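Local coordinates for protein (thiaminase I) (Bacillus subtilis, PDB 3THI) that degrades thiamin by a transfer reaction that probably exchanges its thiazole group for another nucleophilic base, at residues V5-Y10 with L34-W39; A44-D49 with S61-A66; E126-I131 with I196-E201; A286-V291 with R311-E316. One frame throughout, in Å; residues are numbered along the deposited sequence.

Interaction 1 (V5-Y10 with L34-W39); sequences VAIYPY and LEFTDW
With CG1 of Val5 anti to the backbone N (chi1 -156°), CG2 of Val5 falls beside that N and meets Leu34 CD2 at 3.6 Å. Phe36, whose CG lies beside its own backbone N (chi1 -70°), presents the edge of its ring to Ile7, and Phe36 CE2 lies 3.9 Å from Ile7 CG2. Both contacts accompany the parallel pairing of strands 2-6 and 33-36, which with helix 14-28 form a beta-alpha-beta unit of the periplasmic-binding-protein-like fold expected for this family. Val5 and Phe36 make the beta bridge and carry their side chains on the same face of the sheet. Val5 N donates to Glu35 O at 3.1 Å, and Thr37 N returns a nearly straight bond to Val5 O, 2.8 Å long with 162° at the hydrogen. Glu35 O is gripped twice, since Thr37 OG1 also donates to it (3.2 Å), and the two donors come from opposite faces of the carbonyl plane. Helix 14-28 packs on Phe36, Leu34 and Ile7, whereas Leu281 and Met285 of helix 275-286 cover Val5. Ala6 gives its backbone bonds to strand 52-56, so strand 2-6 lies between two parallel neighbours. Farther along, Ala6 CB touches Trp39 CB at 3.6 Å, and the indole continues to Phe53 and to Asp45 O, which NE1 reaches. Beyond the direct bonds the two backbones are joined through solvent: one water accepts from Ile7 N at 3.0 Å and donates to Thr37 O at 2.6 Å.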
loop_
_atom_site.group_PDB
_atom_site.type_symbol
_atom_site.label_atom_id
_atom_site.label_comp_id
_atom_site.label_asym_id
_atom_site.label_seq_id
_atom_site.Cartn_x
_atom_site.Cartn_y
_atom_site.Cartn_z
ATOM N N VAL A 5 -0.930 -14.690 15.471
ATOM C CA VAL A 5 -0.368 -13.682 14.593
ATOM C C VAL A 5 -1.194 -13.532 13.346
ATOM O O VAL A 5 -1.718 -14.516 12.829
ATOM C CB VAL A 5 1.036 -14.116 14.097
ATOM C CG1 VAL A 5 1.868 -12.907 13.696
ATOM C CG2 VAL A 5 1.737 -14.962 15.128
ATOM N N ALA A 6 -1.249 -12.310 12.831
ATOM C CA ALA A 6 -1.966 -12.030 11.595
ATOM C C ALA A 6 -1.076 -11.208 10.669
ATOM O O ALA A 6 -0.612 -10.126 11.045
ATOM C CB ALA A 6 -3.264 -11.284 11.871
ATOM N N ILE A 7 -0.763 -11.767 9.499
ATOM C CA ILE A 7 0.042 -11.059 8.503
ATOM C C ILE A 7 -0.890 -10.155 7.674
ATOM O O ILE A 7 -2.118 -10.278 7.764
ATOM C CB ILE A 7 0.866 -12.043 7.594
ATOM C CG1 ILE A 7 -0.015 -13.118 6.953
ATOM C CG2 ILE A 7 1.947 -12.703 8.407
ATOM C CD1 ILE A 7 -0.768 -12.670 5.729
ATOM N N TYR A 8 -0.324 -9.212 6.928
ATOM C CA TYR A 8 -1.144 -8.313 6.109
ATOM C C TYR A 8 -1.770 -9.108 4.959
ATOM O O TYR A 8 -1.070 -9.626 4.098
ATOM C CB TYR A 8 -0.310 -7.147 5.583
ATOM C CG TYR A 8 -1.152 -6.043 5.008
ATOM C CD1 TYR A 8 -1.987 -5.276 5.824
ATOM C CD2 TYR A 8 -1.128 -5.769 3.645
ATOM C CE1 TYR A 8 -2.779 -4.262 5.287
ATOM C CE2 TYR A 8 -1.913 -4.761 3.099
ATOM C CZ TYR A 8 -2.736 -4.015 3.920
ATOM O OH TYR A 8 -3.524 -3.040 3.356
ATOM N N PRO A 9 -3.105 -9.206 4.933
ATOM C CA PRO A 9 -3.828 -9.953 3.898
ATOM C C PRO A 9 -3.816 -9.393 2.484
ATOM O O PRO A 9 -3.991 -10.141 1.521
ATOM C CB PRO A 9 -5.250 -10.024 4.466
ATOM C CG PRO A 9 -5.380 -8.710 5.164
ATOM C CD PRO A 9 -4.044 -8.587 5.888
ATOM N N TYR A 10 -3.601 -8.087 2.348
ATOM C CA TYR A 10 -3.600 -7.474 1.020
ATOM C C TYR A 10 -2.254 -7.455 0.295
ATOM O O TYR A 10 -1.676 -6.405 0.039
ATOM C CB TYR A 10 -4.229 -6.085 1.086
ATOM C CG TYR A 10 -5.633 -6.148 1.616
ATOM C CD1 TYR A 10 -6.646 -6.750 0.870
ATOM C CD2 TYR A 10 -5.942 -5.665 2.887
ATOM C CE1 TYR A 10 -7.933 -6.877 1.379
ATOM C CE2 TYR A 10 -7.225 -5.783 3.405
ATOM C CZ TYR A 10 -8.216 -6.392 2.646
ATOM O OH TYR A 10 -9.485 -6.543 3.151
ATOM N N LEU A 34 3.189 -20.562 16.518
ATOM C CA LEU A 34 2.505 -19.435 15.894
ATOM C C LEU A 34 1.167 -19.922 15.366
ATOM O O LEU A 34 1.090 -20.998 14.775
ATOM C CB LEU A 34 3.323 -18.868 14.722
ATOM C CG LEU A 34 4.654 -18.169 15.015
ATOM C CD1 LEU A 34 5.176 -17.488 13.752
ATOM C CD2 LEU A 34 4.463 -17.132 16.115
ATOM N N GLU A 35 0.103 -19.175 15.651
ATOM C CA GLU A 35 -1.222 -19.530 15.148
ATOM C C GLU A 35 -1.688 -18.397 14.246
ATOM O O GLU A 35 -2.219 -17.390 14.719
ATOM C CB GLU A 35 -2.231 -19.754 16.279
ATOM C CG GLU A 35 -3.599 -20.202 15.761
ATOM C CD GLU A 35 -4.601 -20.539 16.860
ATOM O OE1 GLU A 35 -4.216 -21.157 17.880
ATOM O OE2 GLU A 35 -5.791 -20.195 16.684
ATOM N N PHE A 36 -1.437 -18.549 12.950
ATOM C CA PHE A 36 -1.815 -17.531 11.983
ATOM C C PHE A 36 -3.311 -17.406 11.865
ATOM O O PHE A 36 -4.028 -18.385 11.654
ATOM C CB PHE A 36 -1.178 -17.801 10.634
ATOM C CG PHE A 36 0.307 -17.592 10.626
ATOM C CD1 PHE A 36 1.168 -18.625 10.975
ATOM C CD2 PHE A 36 0.847 -16.355 10.255
ATOM C CE1 PHE A 36 2.546 -18.440 10.950
ATOM C CE2 PHE A 36 2.221 -16.151 10.227
ATOM C CZ PHE A 36 3.078 -17.199 10.574
ATOM N N THR A 37 -3.766 -16.176 12.036
ATOM C CA THR A 37 -5.177 -15.838 11.992
ATOM C C THR A 37 -5.443 -14.886 10.840
ATOM O O THR A 37 -4.529 -14.267 10.314
ATOM C CB THR A 37 -5.576 -15.148 13.302
ATOM O OG1 THR A 37 -5.027 -15.888 14.404
ATOM C CG2 THR A 37 -7.091 -15.083 13.446
ATOM N N ASP A 38 -6.691 -14.830 10.404
ATOM C CA ASP A 38 -7.075 -13.929 9.341
ATOM C C ASP A 38 -7.626 -12.694 10.029
ATOM O O ASP A 38 -8.633 -12.763 10.723
ATOM C CB ASP A 38 -8.162 -14.559 8.471
ATOM C CG ASP A 38 -7.644 -15.008 7.123
ATOM O OD1 ASP A 38 -6.640 -15.755 7.082
ATOM O OD2 ASP A 38 -8.253 -14.616 6.102
ATOM N N TRP A 39 -6.931 -11.577 9.892
ATOM C CA TRP A 39 -7.384 -10.349 10.503
ATOM C C TRP A 39 -7.125 -9.195 9.556
ATOM O O TRP A 39 -6.022 -9.049 9.025
ATOM C CB TRP A 39 -6.681 -10.117 11.835
ATOM C CG TRP A 39 -7.077 -8.811 12.476
ATOM C CD1 TRP A 39 -8.227 -8.548 13.171
ATOM C CD2 TRP A 39 -6.329 -7.586 12.459
ATOM N NE1 TRP A 39 -8.239 -7.235 13.586
ATOM C CE2 TRP A 39 -7.088 -6.626 13.165
ATOM C CE3 TRP A 39 -5.093 -7.211 11.917
ATOM C CZ2 TRP A 39 -6.647 -5.314 13.341
ATOM C CZ3 TRP A 39 -4.659 -5.903 12.093
ATOM C CH2 TRP A 39 -5.436 -4.972 12.802
HETATM O O HOH W 1 -2.262 -14.320 9.140
HETATM O O HOH W 2 -4.370 -11.727 8.175
#

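Interaction 2 (A44-D49 with S61-A66); sequences ADPPDD and SHFVDA
Asp45 OD1 comes in at the edges of two aromatic rings at once: it lies 3.1 Å from His62 CE1 and 3.3 Å from Phe63 CE1, near the plane of each ring. The carboxylate stands almost perpendicular to the phenyl ring, with 88° between the two planes, and is inclined more moderately to the imidazole. Pro46, the next residue, takes a face of Phe63 instead. Pro46 CD sits 3.9 Å from the Phe63 ring centroid and 26° off the normal, a CH-pi contact displaced toward the rim, and is 3.6 Å from Phe63 CE1. Phe63 CE1 is thus met in plane by an oxygen and from above by a methylene, while Phe63 CZ has Ala44 O at 3.8 Å. His62 and Phe63 are consecutive residues of helix 60-65, and their differing first torsions bring the two CE1 edges together on Asp45 OD1: CG of His62 lies anti to its backbone N (chi1 170°), whereas CG of Phe63 lies beside its own. The loop that faces them connects strand 33-36 to strand 52-56. Trp39 packs on Ala44 and Pro47 of this loop, and Phe53 and Leu55 of strand 52-56 back Pro46 and Phe63. Arg347 of helix 346-353 forms a salt bridge with Asp45 OD1 and also packs on both rings. No hydrogen bond crosses between the two segments; the carboxylate oxygen meets the C-H edges of the rings, whose hydrogens carry a partial positive charge, so the contact is probably weakly electrostatic, with the charge itself answered chiefly by Arg347.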
loop_
_atom_site.group_PDB
_atom_site.type_symbol
_atom_site.label_atom_id
_atom_site.label_comp_id
_atom_site.label_asym_id
_atom_site.label_seq_id
_atom_site.Cartn_x
_atom_site.Cartn_y
_atom_site.Cartn_z
ATOM N N ALA A 44 -11.846 -4.567 10.867
ATOM C CA ALA A 44 -11.832 -5.089 12.230
ATOM C C ALA A 44 -10.783 -4.477 13.150
ATOM O O ALA A 44 -9.697 -4.076 12.721
ATOM C CB ALA A 44 -11.673 -6.606 12.214
ATOM N N ASP A 45 -11.135 -4.392 14.424
ATOM C CA ASP A 45 -10.212 -3.894 15.424
ATOM C C ASP A 45 -9.460 -5.126 15.946
ATOM O O ASP A 45 -9.885 -6.269 15.734
ATOM C CB ASP A 45 -10.965 -3.184 16.546
ATOM C CG ASP A 45 -11.542 -1.845 16.111
ATOM O OD1 ASP A 45 -10.993 -1.192 15.182
ATOM O OD2 ASP A 45 -12.547 -1.435 16.726
ATOM N N PRO A 46 -8.301 -4.917 16.586
ATOM C CA PRO A 46 -7.523 -6.045 17.103
ATOM C C PRO A 46 -8.243 -6.873 18.160
ATOM O O PRO A 46 -8.721 -6.325 19.156
ATOM C CB PRO A 46 -6.309 -5.354 17.717
ATOM C CG PRO A 46 -6.163 -4.123 16.879
ATOM C CD PRO A 46 -7.588 -3.652 16.801
ATOM N N PRO A 47 -8.402 -8.192 17.916
ATOM C CA PRO A 47 -9.066 -9.055 18.900
ATOM C C PRO A 47 -8.140 -9.151 20.124
ATOM O O PRO A 47 -6.916 -9.118 19.986
ATOM C CB PRO A 47 -9.148 -10.406 18.168
ATOM C CG PRO A 47 -9.246 -10.018 16.733
ATOM C CD PRO A 47 -8.214 -8.905 16.640
ATOM N N ASP A 48 -8.720 -9.251 21.314
ATOM C CA ASP A 48 -7.937 -9.348 22.541
ATOM C C ASP A 48 -6.878 -10.456 22.517
ATOM O O ASP A 48 -5.810 -10.320 23.124
ATOM C CB ASP A 48 -8.865 -9.577 23.741
ATOM C CG ASP A 48 -9.692 -8.349 24.100
ATOM O OD1 ASP A 48 -9.928 -7.479 23.230
ATOM O OD2 ASP A 48 -10.114 -8.276 25.274
ATOM N N ASP A 49 -7.174 -11.547 21.818
ATOM C CA ASP A 49 -6.245 -12.670 21.750
ATOM C C ASP A 49 -5.305 -12.712 20.538
ATOM O O ASP A 49 -4.588 -13.687 20.332
ATOM C CB ASP A 49 -6.979 -14.007 21.960
ATOM C CG ASP A 49 -8.127 -14.228 20.985
ATOM O OD1 ASP A 49 -8.389 -13.370 20.110
ATOM O OD2 ASP A 49 -8.782 -15.285 21.105
ATOM N N SER A 61 -3.601 5.611 14.114
ATOM C CA SER A 61 -4.056 6.603 15.093
ATOM C C SER A 61 -5.235 6.113 15.929
ATOM O O SER A 61 -5.248 6.268 17.151
ATOM C CB SER A 61 -4.397 7.915 14.394
ATOM O OG SER A 61 -3.247 8.441 13.753
ATOM N N HIS A 62 -6.201 5.489 15.265
ATOM C CA HIS A 62 -7.364 4.926 15.935
ATOM C C HIS A 62 -6.946 3.814 16.912
ATOM O O HIS A 62 -7.332 3.831 18.078
ATOM C CB HIS A 62 -8.339 4.359 14.897
ATOM C CG HIS A 62 -9.449 3.549 15.495
ATOM N ND1 HIS A 62 -9.798 2.301 15.026
ATOM C CD2 HIS A 62 -10.248 3.787 16.560
ATOM C CE1 HIS A 62 -10.760 1.804 15.782
ATOM N NE2 HIS A 62 -11.049 2.686 16.720
ATOM N N PHE A 63 -6.177 2.840 16.433
ATOM C CA PHE A 63 -5.730 1.733 17.283
ATOM C C PHE A 63 -4.941 2.220 18.489
ATOM O O PHE A 63 -5.105 1.710 19.594
ATOM C CB PHE A 63 -4.879 0.728 16.496
ATOM C CG PHE A 63 -5.643 -0.031 15.442
ATOM C CD1 PHE A 63 -7.027 -0.175 15.522
ATOM C CD2 PHE A 63 -4.970 -0.617 14.367
ATOM C CE1 PHE A 63 -7.727 -0.888 14.544
ATOM C CE2 PHE A 63 -5.664 -1.329 13.388
ATOM C CZ PHE A 63 -7.044 -1.467 13.477
ATOM N N VAL A 64 -4.081 3.210 18.272
ATOM C CA VAL A 64 -3.275 3.760 19.353
ATOM C C VAL A 64 -4.121 4.476 20.405
ATOM O O VAL A 64 -4.048 4.157 21.593
ATOM C CB VAL A 64 -2.210 4.732 18.821
ATOM C CG1 VAL A 64 -1.555 5.482 19.981
ATOM C CG2 VAL A 64 -1.165 3.969 18.025
ATOM N N ASP A 65 -4.931 5.434 19.961
ATOM C CA ASP A 65 -5.768 6.201 20.877
ATOM C C ASP A 65 -6.783 5.341 21.615
ATOM O O ASP A 65 -7.228 5.706 22.702
ATOM C CB ASP A 65 -6.482 7.340 20.143
ATOM C CG ASP A 65 -5.527 8.391 19.601
ATOM O OD1 ASP A 65 -4.302 8.332 19.858
ATOM O OD2 ASP A 65 -6.021 9.301 18.912
ATOM N N ALA A 66 -7.154 4.205 21.027
ATOM C CA ALA A 66 -8.107 3.300 21.660
ATOM C C ALA A 66 -7.441 2.377 22.685
ATOM O O ALA A 66 -8.124 1.614 23.373
ATOM C CB ALA A 66 -8.845 2.485 20.613
#

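Interaction 3 (E126-I131 with I196-E201); sequences ELYKKI and INMAGE
Asn197 and Met198 carry the contact of helix 186-199 with helix 124-131, a helix-helix packing within the Thiaminase-1 family region that includes a Met-aromatic pair. With CG anti to the backbone N, Asn197 directs its amide toward the Tyr128 ring. Asn197 ND2 comes within 3.3 Å of Tyr128 CE1, approaching obliquely, with amide and ring planes 35° apart. The polar ends of the two residues share a third: Asn197 ND2 and Tyr128 OH are both hydrogen-bonded to Thr133 OG1, just beyond helix 124-131, which ties the ring and the amide together.

Met198 supplies most of the apolar contact. Met198 CG lies at the edge of the tyrosine ring, in its plane and 3.7 Å from Tyr128 CD1. Met198 SD is also beside the ring, 5.4 Å from the Tyr128 centroid and 83° off the normal. The sulfur rests against the backbone, with Met198 SD 3.5 Å from Tyr128 CA, and against the tip of Ile131 (CD1, 3.7 Å). A bend at the thioether (chi3 -93°) turns the terminal methyl toward Leu127, and Met198 CE lies 4.2 Å from Leu127 CD1. Leu147 of strand 147-149 touches both Met198 and Ile131 and so closes the apolar patch against the sheet. Ala199 faces away, onto Ile149 of the same strand. At Gly200 the chain leaves helical angles with positive phi, after Gly200 N has bonded to Ile196 O at 2.7 Å.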
loop_
_atom_site.group_PDB
_atom_site.type_symbol
_atom_site.label_atom_id
_atom_site.label_comp_id
_atom_site.label_asym_id
_atom_site.label_seq_id
_atom_site.Cartn_x
_atom_site.Cartn_y
_atom_site.Cartn_z
ATOM N N GLU A 126 -1.220 15.823 -17.198
ATOM C CA GLU A 126 -0.319 15.604 -18.326
ATOM C C GLU A 126 -0.695 14.256 -18.951
ATOM O O GLU A 126 -0.569 14.066 -20.164
ATOM C CB GLU A 126 1.140 15.573 -17.864
ATOM C CG GLU A 126 1.747 16.937 -17.557
ATOM C CD GLU A 126 3.138 16.827 -16.949
ATOM O OE1 GLU A 126 3.555 15.693 -16.634
ATOM O OE2 GLU A 126 3.815 17.865 -16.771
ATOM N N LEU A 127 -1.186 13.337 -18.115
ATOM C CA LEU A 127 -1.610 12.016 -18.573
ATOM C C LEU A 127 -2.846 12.186 -19.457
ATOM O O LEU A 127 -2.961 11.552 -20.499
ATOM C CB LEU A 127 -1.968 11.122 -17.378
ATOM C CG LEU A 127 -1.691 9.612 -17.405
ATOM C CD1 LEU A 127 -2.696 8.906 -16.492
ATOM C CD2 LEU A 127 -1.746 9.039 -18.812
ATOM N N TYR A 128 -3.766 13.045 -19.026
ATOM C CA TYR A 128 -4.986 13.306 -19.780
ATOM C C TYR A 128 -4.708 13.887 -21.169
ATOM O O TYR A 128 -5.400 13.552 -22.134
ATOM C CB TYR A 128 -5.920 14.243 -19.011
ATOM C CG TYR A 128 -7.197 14.529 -19.767
ATOM C CD1 TYR A 128 -8.241 13.605 -19.780
ATOM C CD2 TYR A 128 -7.339 15.692 -20.511
ATOM C CE1 TYR A 128 -9.394 13.832 -20.522
ATOM C CE2 TYR A 128 -8.488 15.929 -21.262
ATOM C CZ TYR A 128 -9.512 14.994 -21.265
ATOM O OH TYR A 128 -10.634 15.208 -22.038
ATOM N N LYS A 129 -3.719 14.773 -21.268
ATOM C CA LYS A 129 -3.370 15.374 -22.553
ATOM C C LYS A 129 -2.845 14.329 -23.541
ATOM O O LYS A 129 -2.876 14.546 -24.746
ATOM C CB LYS A 129 -2.327 16.483 -22.361
ATOM C CG LYS A 129 -2.900 17.723 -21.685
ATOM C CD LYS A 129 -1.901 18.871 -21.607
ATOM C CE LYS A 129 -2.478 20.025 -20.795
ATOM N NZ LYS A 129 -1.482 21.111 -20.554
ATOM N N LYS A 130 -2.390 13.194 -23.014
ATOM C CA LYS A 130 -1.841 12.106 -23.816
ATOM C C LYS A 130 -2.846 11.028 -24.169
ATOM O O LYS A 130 -2.928 10.606 -25.316
ATOM C CB LYS A 130 -0.648 11.471 -23.099
ATOM C CG LYS A 130 0.529 12.413 -22.947
ATOM C CD LYS A 130 1.039 12.904 -24.296
ATOM C CE LYS A 130 2.117 13.964 -24.105
ATOM N NZ LYS A 130 2.782 14.313 -25.395
ATOM N N ILE A 131 -3.591 10.555 -23.178
ATOM C CA ILE A 131 -4.576 9.511 -23.429
ATOM C C ILE A 131 -6.016 10.006 -23.578
ATOM O O ILE A 131 -6.844 9.327 -24.193
ATOM C CB ILE A 131 -4.499 8.386 -22.385
ATOM C CG1 ILE A 131 -4.847 8.913 -21.005
ATOM C CG2 ILE A 131 -3.102 7.762 -22.398
ATOM C CD1 ILE A 131 -4.978 7.828 -19.976
ATOM N N ILE A 196 -11.387 8.976 -13.498
ATOM C CA ILE A 196 -12.550 8.184 -13.880
ATOM C C ILE A 196 -12.839 8.426 -15.360
ATOM O O ILE A 196 -13.145 7.501 -16.115
ATOM C CB ILE A 196 -13.769 8.572 -13.019
ATOM C CG1 ILE A 196 -13.555 8.085 -11.580
ATOM C CG2 ILE A 196 -15.053 8.027 -13.621
ATOM C CD1 ILE A 196 -14.500 8.705 -10.556
ATOM N N ASN A 197 -12.696 9.680 -15.769
ATOM C CA ASN A 197 -12.919 10.057 -17.155
ATOM C C ASN A 197 -11.944 9.326 -18.094
ATOM O O ASN A 197 -12.313 8.919 -19.207
ATOM C CB ASN A 197 -12.757 11.570 -17.314
ATOM C CG ASN A 197 -13.192 12.050 -18.676
ATOM O OD1 ASN A 197 -14.350 11.870 -19.069
ATOM N ND2 ASN A 197 -12.268 12.633 -19.414
ATOM N N MET A 198 -10.703 9.166 -17.643
ATOM C CA MET A 198 -9.685 8.486 -18.442
ATOM C C MET A 198 -9.842 6.962 -18.478
ATOM O O MET A 198 -9.592 6.322 -19.504
ATOM C CB MET A 198 -8.280 8.848 -17.940
ATOM C CG MET A 198 -7.919 10.326 -18.132
ATOM S SD MET A 198 -6.171 10.658 -17.838
ATOM C CE MET A 198 -6.180 11.123 -16.044
ATOM N N ALA A 199 -10.285 6.401 -17.357
ATOM C CA ALA A 199 -10.456 4.960 -17.204
ATOM C C ALA A 199 -11.812 4.416 -17.635
ATOM O O ALA A 199 -11.911 3.281 -18.114
ATOM C CB ALA A 199 -10.185 4.568 -15.754
ATOM N N GLY A 200 -12.846 5.237 -17.485
ATOM C CA GLY A 200 -14.191 4.797 -17.800
ATOM C C GLY A 200 -14.839 4.508 -16.458
ATOM O O GLY A 200 -14.178 4.020 -15.540
ATOM N N GLU A 201 -16.122 4.815 -16.330
ATOM C CA GLU A 201 -16.828 4.616 -15.069
ATOM C C GLU A 201 -16.868 3.165 -14.614
ATOM O O GLU A 201 -16.410 2.843 -13.524
ATOM C CB GLU A 201 -18.251 5.181 -15.160
ATOM C CG GLU A 201 -19.026 5.148 -13.843
ATOM C CD GLU A 201 -20.384 5.825 -13.941
ATOM O OE1 GLU A 201 -20.672 6.453 -14.982
ATOM O OE2 GLU A 201 -21.175 5.728 -12.976
#

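Interaction 4 (A286-V291 with R311-E316); sequences ASADTV and RHQVYE
Ala288 and Val314 bring the first turns of two helices together, their CA atoms 5.5 Å apart. Helix 288-295 starts directly after helix 275-286, with Ser287 at the N-cap position and its carbonyl already accepting from Val291 N; helix 312-318 starts right after Arg311. This arginine makes the polar link. Its chain runs extended from CG to NE, and Arg311 NE donates to Ala286 O at 2.9 Å, with 143° at the hydrogen. The oxygen lies in the guanidinium plane, while the donor is tilted 34° from the carbonyl plane. On the way Arg311 CD passes 3.6 Å from Ala288 N. NH1 and NH2 are held by Gln79 O and Asp78 O, so three backbone carbonyls hold the guanidinium in place and satisfy N-H donors on each of its nitrogens; Asp82 adds a long, weak ion pair that probably offsets some of the charge. Below it the contact is apolar. Ala288 CB fits against Gln313 CB at 3.8 Å and Val314 CG2 at 4.0 Å, consistent with the close approach of the two backbones. One turn on, Val291 CG1 meets Val314 CG1 at 4.1 Å, the two side chains crossing at about a right angle. Pro309 of strand 308-309 packs under both valines. On the outer flank of helix 288-295 Thr290 lies against helix 14-28, and from helix 312-318 Tyr315 reaches helix 324-332, which places the paired helix starts between those two helices.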
loop_
_atom_site.group_PDB
_atom_site.type_symbol
_atom_site.label_atom_id
_atom_site.label_comp_id
_atom_site.label_asym_id
_atom_site.label_seq_id
_atom_site.Cartn_x
_atom_site.Cartn_y
_atom_site.Cartn_z
ATOM N N ALA A 286 9.075 -8.088 10.624
ATOM C CA ALA A 286 9.508 -6.884 9.926
ATOM C C ALA A 286 10.994 -6.940 9.553
ATOM O O ALA A 286 11.517 -6.014 8.913
ATOM C CB ALA A 286 9.227 -5.658 10.796
ATOM N N SER A 287 11.670 -8.030 9.922
ATOM C CA SER A 287 13.100 -8.156 9.636
ATOM C C SER A 287 13.355 -8.194 8.148
ATOM O O SER A 287 12.485 -8.594 7.368
ATOM C CB SER A 287 13.714 -9.402 10.289
ATOM O OG SER A 287 13.522 -10.565 9.491
ATOM N N ALA A 288 14.553 -7.767 7.765
ATOM C CA ALA A 288 14.962 -7.748 6.381
ATOM C C ALA A 288 14.964 -9.170 5.806
ATOM O O ALA A 288 14.539 -9.395 4.663
ATOM C CB ALA A 288 16.335 -7.099 6.264
ATOM N N ASP A 289 15.395 -10.132 6.617
ATOM C CA ASP A 289 15.434 -11.535 6.204
ATOM C C ASP A 289 14.040 -12.064 5.847
ATOM O O ASP A 289 13.850 -12.678 4.792
ATOM C CB ASP A 289 16.030 -12.404 7.317
ATOM C CG ASP A 289 17.545 -12.369 7.353
ATOM O OD1 ASP A 289 18.163 -11.563 6.631
ATOM O OD2 ASP A 289 18.126 -13.167 8.112
ATOM N N THR A 290 13.081 -11.843 6.745
ATOM C CA THR A 290 11.710 -12.297 6.552
ATOM C C THR A 290 11.050 -11.663 5.334
ATOM O O THR A 290 10.484 -12.370 4.500
ATOM C CB THR A 290 10.838 -11.980 7.779
ATOM O OG1 THR A 290 11.388 -12.620 8.933
ATOM C CG2 THR A 290 9.429 -12.484 7.570
ATOM N N VAL A 291 11.123 -10.334 5.236
ATOM C CA VAL A 291 10.512 -9.621 4.118
ATOM C C VAL A 291 11.134 -10.021 2.785
ATOM O O VAL A 291 10.421 -10.210 1.793
ATOM C CB VAL A 291 10.539 -8.081 4.321
ATOM C CG1 VAL A 291 10.136 -7.360 3.034
ATOM C CG2 VAL A 291 9.560 -7.694 5.421
ATOM N N ARG A 311 12.755 -1.565 4.580
ATOM C CA ARG A 311 14.166 -1.608 4.964
ATOM C C ARG A 311 15.070 -1.542 3.738
ATOM O O ARG A 311 14.755 -2.134 2.705
ATOM C CB ARG A 311 14.447 -2.892 5.744
ATOM C CG ARG A 311 13.739 -2.968 7.065
ATOM C CD ARG A 311 14.092 -4.233 7.798
ATOM N NE ARG A 311 13.692 -4.156 9.197
ATOM C CZ ARG A 311 14.395 -3.548 10.147
ATOM N NH1 ARG A 311 15.552 -2.962 9.859
ATOM N NH2 ARG A 311 13.910 -3.470 11.376
ATOM N N HIS A 312 16.185 -0.820 3.846
ATOM C CA HIS A 312 17.128 -0.690 2.731
ATOM C C HIS A 312 17.714 -2.048 2.349
ATOM O O HIS A 312 17.856 -2.370 1.169
ATOM C CB HIS A 312 18.301 0.229 3.104
ATOM C CG HIS A 312 17.919 1.657 3.331
ATOM N ND1 HIS A 312 17.551 2.502 2.307
ATOM C CD2 HIS A 312 17.890 2.399 4.464
ATOM C CE1 HIS A 312 17.313 3.706 2.798
ATOM N NE2 HIS A 312 17.511 3.671 4.104
ATOM N N GLN A 313 18.087 -2.824 3.367
ATOM C CA GLN A 313 18.685 -4.150 3.184
ATOM C C GLN A 313 17.950 -5.056 2.186
ATOM O O GLN A 313 18.588 -5.785 1.425
ATOM C CB GLN A 313 18.800 -4.850 4.540
ATOM C CG GLN A 313 19.677 -6.088 4.562
ATOM C CD GLN A 313 21.150 -5.760 4.434
ATOM O OE1 GLN A 313 21.831 -6.239 3.523
ATOM N NE2 GLN A 313 21.654 -4.938 5.352
ATOM N N VAL A 314 16.620 -4.996 2.176
ATOM C CA VAL A 314 15.836 -5.828 1.264
ATOM C C VAL A 314 16.012 -5.373 -0.185
ATOM O O VAL A 314 16.123 -6.194 -1.086
ATOM C CB VAL A 314 14.337 -5.854 1.641
ATOM C CG1 VAL A 314 13.633 -6.973 0.897
ATOM C CG2 VAL A 314 14.175 -6.055 3.124
ATOM N N TYR A 315 16.046 -4.064 -0.408
ATOM C CA TYR A 315 16.246 -3.536 -1.752
ATOM C C TYR A 315 17.649 -3.889 -2.211
ATOM O O TYR A 315 17.869 -4.229 -3.373
ATOM C CB TYR A 315 16.092 -2.022 -1.757
ATOM C CG TYR A 315 14.671 -1.567 -1.582
ATOM C CD1 TYR A 315 13.772 -1.631 -2.650
ATOM C CD2 TYR A 315 14.219 -1.079 -0.352
ATOM C CE1 TYR A 315 12.464 -1.219 -2.508
ATOM C CE2 TYR A 315 12.900 -0.666 -0.193
ATOM C CZ TYR A 315 12.030 -0.740 -1.284
ATOM O OH TYR A 315 10.728 -0.346 -1.158
ATOM N N GLU A 316 18.598 -3.793 -1.288
ATOM C CA GLU A 316 19.984 -4.107 -1.578
ATOM C C GLU A 316 20.087 -5.572 -2.013
ATOM O O GLU A 316 20.639 -5.878 -3.069
ATOM C CB GLU A 316 20.842 -3.839 -0.333
ATOM C CG GLU A 316 20.752 -2.377 0.176
ATOM C CD GLU A 316 21.375 -2.143 1.571
ATOM O OE1 GLU A 316 21.738 -3.123 2.262
ATOM O OE2 GLU A 316 21.493 -0.964 1.984
#

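Interactions 1 and 2 are continuous: Trp39 leaves the strand pairing of interaction 1 and packs on the loop of interaction 2. Interaction 4 does not touch interaction 1, yet both touch helix 14-28; helix 275-286 covers interaction 1 with its side chains and leads at its end into interaction 4. These two contacts include four buried residues each, their centres about 17 Å from the chain centre. Interactions 2 and 3 have two each and centres farther out, about 20 and 23 Å, interaction 3 on the opposite side from 1. Backbone bonds and water bridges join strands in interaction 1, ring edges meet a carboxylate in interaction 2, a thioether fills interaction 3, and a buried guanidinium crowns the apolar interface of interaction 4.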